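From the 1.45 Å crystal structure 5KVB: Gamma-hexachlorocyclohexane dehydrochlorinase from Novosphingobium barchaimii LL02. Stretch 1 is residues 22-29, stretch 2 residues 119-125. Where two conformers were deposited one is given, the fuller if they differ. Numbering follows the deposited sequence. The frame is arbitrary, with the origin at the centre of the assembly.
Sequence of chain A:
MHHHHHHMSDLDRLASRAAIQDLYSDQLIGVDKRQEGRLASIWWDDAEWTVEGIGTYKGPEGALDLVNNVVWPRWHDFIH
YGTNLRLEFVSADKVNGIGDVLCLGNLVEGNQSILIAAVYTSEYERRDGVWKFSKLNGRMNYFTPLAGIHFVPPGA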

# COMPACT_ATOMS: atom_id res chain seq x y z
N ASP A 22 -12.23 -4.16 2.56
CA ASP A 22 -12.22 -5.53 2.05
C ASP A 22 -12.83 -5.65 0.64
O ASP A 22 -12.29 -6.37 -0.21
CB ASP A 22 -12.95 -6.49 3.02
CG ASP A 22 -12.19 -6.76 4.31
OD1 ASP A 22 -11.00 -6.44 4.42
OD2 ASP A 22 -12.83 -7.33 5.23
N LEU A 23 -13.93 -4.96 0.37
CA LEU A 23 -14.52 -4.97 -0.99
C LEU A 23 -13.50 -4.52 -2.02
O LEU A 23 -13.34 -5.14 -3.09
CB LEU A 23 -15.76 -4.06 -1.07
CG LEU A 23 -16.99 -4.53 -0.30
CD1 LEU A 23 -18.00 -3.39 -0.23
CD2 LEU A 23 -17.64 -5.75 -0.96
N TYR A 24 -12.82 -3.42 -1.70
CA TYR A 24 -11.88 -2.82 -2.63
C TYR A 24 -10.67 -3.71 -2.87
O TYR A 24 -10.27 -3.93 -4.02
CB TYR A 24 -11.47 -1.45 -2.11
CG TYR A 24 -10.59 -0.66 -3.05
CD1 TYR A 24 -11.13 0.10 -4.09
CD2 TYR A 24 -9.23 -0.67 -2.89
CE1 TYR A 24 -10.31 0.84 -4.93
CE2 TYR A 24 -8.40 0.06 -3.73
CZ TYR A 24 -8.94 0.81 -4.72
OH TYR A 24 -8.10 1.52 -5.54
N SER A 25 -10.07 -4.26 -1.82
CA SER A 25 -8.98 -5.20 -2.03
C SER A 25 -9.45 -6.44 -2.79
O SER A 25 -8.70 -6.97 -3.62
CB SER A 25 -8.35 -5.58 -0.69
OG SER A 25 -7.58 -4.49 -0.21
N ASP A 26 -10.69 -6.89 -2.55
CA ASP A 26 -11.24 -8.05 -3.25
C ASP A 26 -11.36 -7.79 -4.76
O ASP A 26 -11.17 -8.71 -5.56
CB ASP A 26 -12.62 -8.45 -2.68
CG ASP A 26 -12.52 -9.26 -1.39
OD1 ASP A 26 -11.40 -9.70 -1.03
OD2 ASP A 26 -13.57 -9.47 -0.74
N GLN A 27 -11.63 -6.55 -5.16
CA GLN A 27 -11.64 -6.21 -6.58
C GLN A 27 -10.26 -6.44 -7.18
O GLN A 27 -10.13 -7.09 -8.22
CB GLN A 27 -12.09 -4.75 -6.79
CG GLN A 27 -12.48 -4.40 -8.25
CD GLN A 27 -11.30 -4.11 -9.17
OE1 GLN A 27 -10.19 -3.85 -8.72
NE2 GLN A 27 -11.55 -4.14 -10.48
N LEU A 28 -9.23 -5.90 -6.54
CA LEU A 28 -7.87 -6.01 -7.07
C LEU A 28 -7.40 -7.47 -7.09
O LEU A 28 -6.86 -7.94 -8.10
CB LEU A 28 -6.90 -5.15 -6.25
CG LEU A 28 -6.79 -3.67 -6.64
CD1 LEU A 28 -8.08 -2.91 -6.35
CD2 LEU A 28 -5.62 -2.99 -5.94
N ILE A 29 -7.59 -8.17 -5.98
CA ILE A 29 -7.17 -9.58 -5.88
C ILE A 29 -7.94 -10.46 -6.88
O ILE A 29 -7.36 -11.32 -7.55
CB ILE A 29 -7.37 -10.10 -4.43
CG1 ILE A 29 -6.44 -9.37 -3.45
CG2 ILE A 29 -7.11 -11.60 -4.33
CD1 ILE A 29 -6.88 -9.48 -1.99
N VAL A 119 -5.82 5.93 -11.03
CA VAL A 119 -6.66 6.36 -9.93
C VAL A 119 -8.00 5.65 -10.04
O VAL A 119 -8.63 5.68 -11.10
CB VAL A 119 -6.85 7.89 -9.93
CG1 VAL A 119 -7.96 8.29 -8.97
CG2 VAL A 119 -5.53 8.57 -9.57
N TYR A 120 -8.40 4.99 -8.96
CA TYR A 120 -9.70 4.33 -8.88
C TYR A 120 -10.67 5.17 -8.06
O TYR A 120 -10.39 5.48 -6.89
CB TYR A 120 -9.59 2.93 -8.24
CG TYR A 120 -9.00 1.83 -9.10
CD1 TYR A 120 -8.25 2.11 -10.24
CD2 TYR A 120 -9.19 0.49 -8.75
CE1 TYR A 120 -7.71 1.07 -11.02
CE2 TYR A 120 -8.66 -0.54 -9.51
CZ TYR A 120 -7.92 -0.25 -10.64
OH TYR A 120 -7.39 -1.27 -11.39
N THR A 121 -11.79 5.56 -8.67
CA THR A 121 -12.82 6.35 -8.01
C THR A 121 -14.05 5.46 -7.83
O THR A 121 -14.61 4.96 -8.82
CB THR A 121 -13.17 7.60 -8.84
OG1 THR A 121 -11.98 8.35 -9.10
CG2 THR A 121 -14.12 8.49 -8.09
N SER A 122 -14.45 5.22 -6.59
CA SER A 122 -15.44 4.18 -6.28
C SER A 122 -16.62 4.73 -5.47
O SER A 122 -16.52 5.76 -4.84
CB SER A 122 -14.77 3.02 -5.54
OG SER A 122 -14.08 3.48 -4.39
N GLU A 123 -17.75 4.01 -5.52
CA GLU A 123 -18.90 4.30 -4.68
C GLU A 123 -19.42 2.97 -4.13
O GLU A 123 -19.40 1.95 -4.83
CB GLU A 123 -20.02 5.02 -5.46
CG GLU A 123 -21.20 5.47 -4.58
CD GLU A 123 -22.43 5.88 -5.40
OE1 GLU A 123 -22.54 7.08 -5.75
OE2 GLU A 123 -23.29 5.00 -5.67
N TYR A 124 -19.88 3.02 -2.89
CA TYR A 124 -20.42 1.85 -2.19
C TYR A 124 -21.77 2.22 -1.60
O TYR A 124 -21.94 3.34 -1.11
CB TYR A 124 -19.46 1.38 -1.09
CG TYR A 124 -18.04 1.27 -1.57
CD1 TYR A 124 -17.20 2.37 -1.57
CD2 TYR A 124 -17.54 0.06 -2.07
CE1 TYR A 124 -15.90 2.28 -2.05
CE2 TYR A 124 -16.24 -0.04 -2.56
CZ TYR A 124 -15.43 1.07 -2.53
OH TYR A 124 -14.15 1.01 -3.02
N GLU A 125 -22.71 1.29 -1.67
CA GLU A 125 -24.03 1.50 -1.07
C GLU A 125 -24.34 0.40 -0.06
O GLU A 125 -23.96 -0.76 -0.26
CB GLU A 125 -25.13 1.53 -2.15
CG GLU A 125 -25.08 2.77 -3.03
CD GLU A 125 -26.29 2.89 -3.94
OE1 GLU A 125 -27.17 2.01 -3.90
OE2 GLU A 125 -26.36 3.89 -4.69
O HOH W 1 -8.00 -3.92 -10.56

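How does a helix meet a strand whose axis comes no closer than 10.9 Å? Long side chains bridge the gap. Alternation along the strand points Tyr120, Ser122 and Tyr124 toward the helix, while Val119 and Thr121 point away. Small Ser122, between two tyrosines, leaves a hollow.

What fills that hollow? The ring of Tyr24, with chi1 in t, reaches into it. Its CD1 lies 3.3 Å from Tyr124 OH and 4.5 Å from Ser122 OG, while its OH comes 3.4 Å from Tyr120 CB, which sits at the ring's edge. Ser122 OG and Tyr124 OH share a hydrogen bond of 2.8 Å within the strand, so the hollow is lined by a pair of hydroxyls already joined to each other.

What packs around the outer tyrosines? Leu23 lays its CD1 3.9 Å from Tyr124 CD2, an apolar contact. Farther along the helix, Leu28 starts sideways, but its end comes nearer, bringing CD1 to 4.0 Å from Tyr120 CE2.

Do polar groups tie the two stretches together? No direct hydrogen bond crosses. Gln27 OE1 lies at the edge of the Tyr120 ring, 3.7 Å from CE2 of Tyr120, and a water makes the link: it donates to Gln27 OE1 at 2.9 Å and hydrogen-bonds with Tyr120 OH at 2.8 Å.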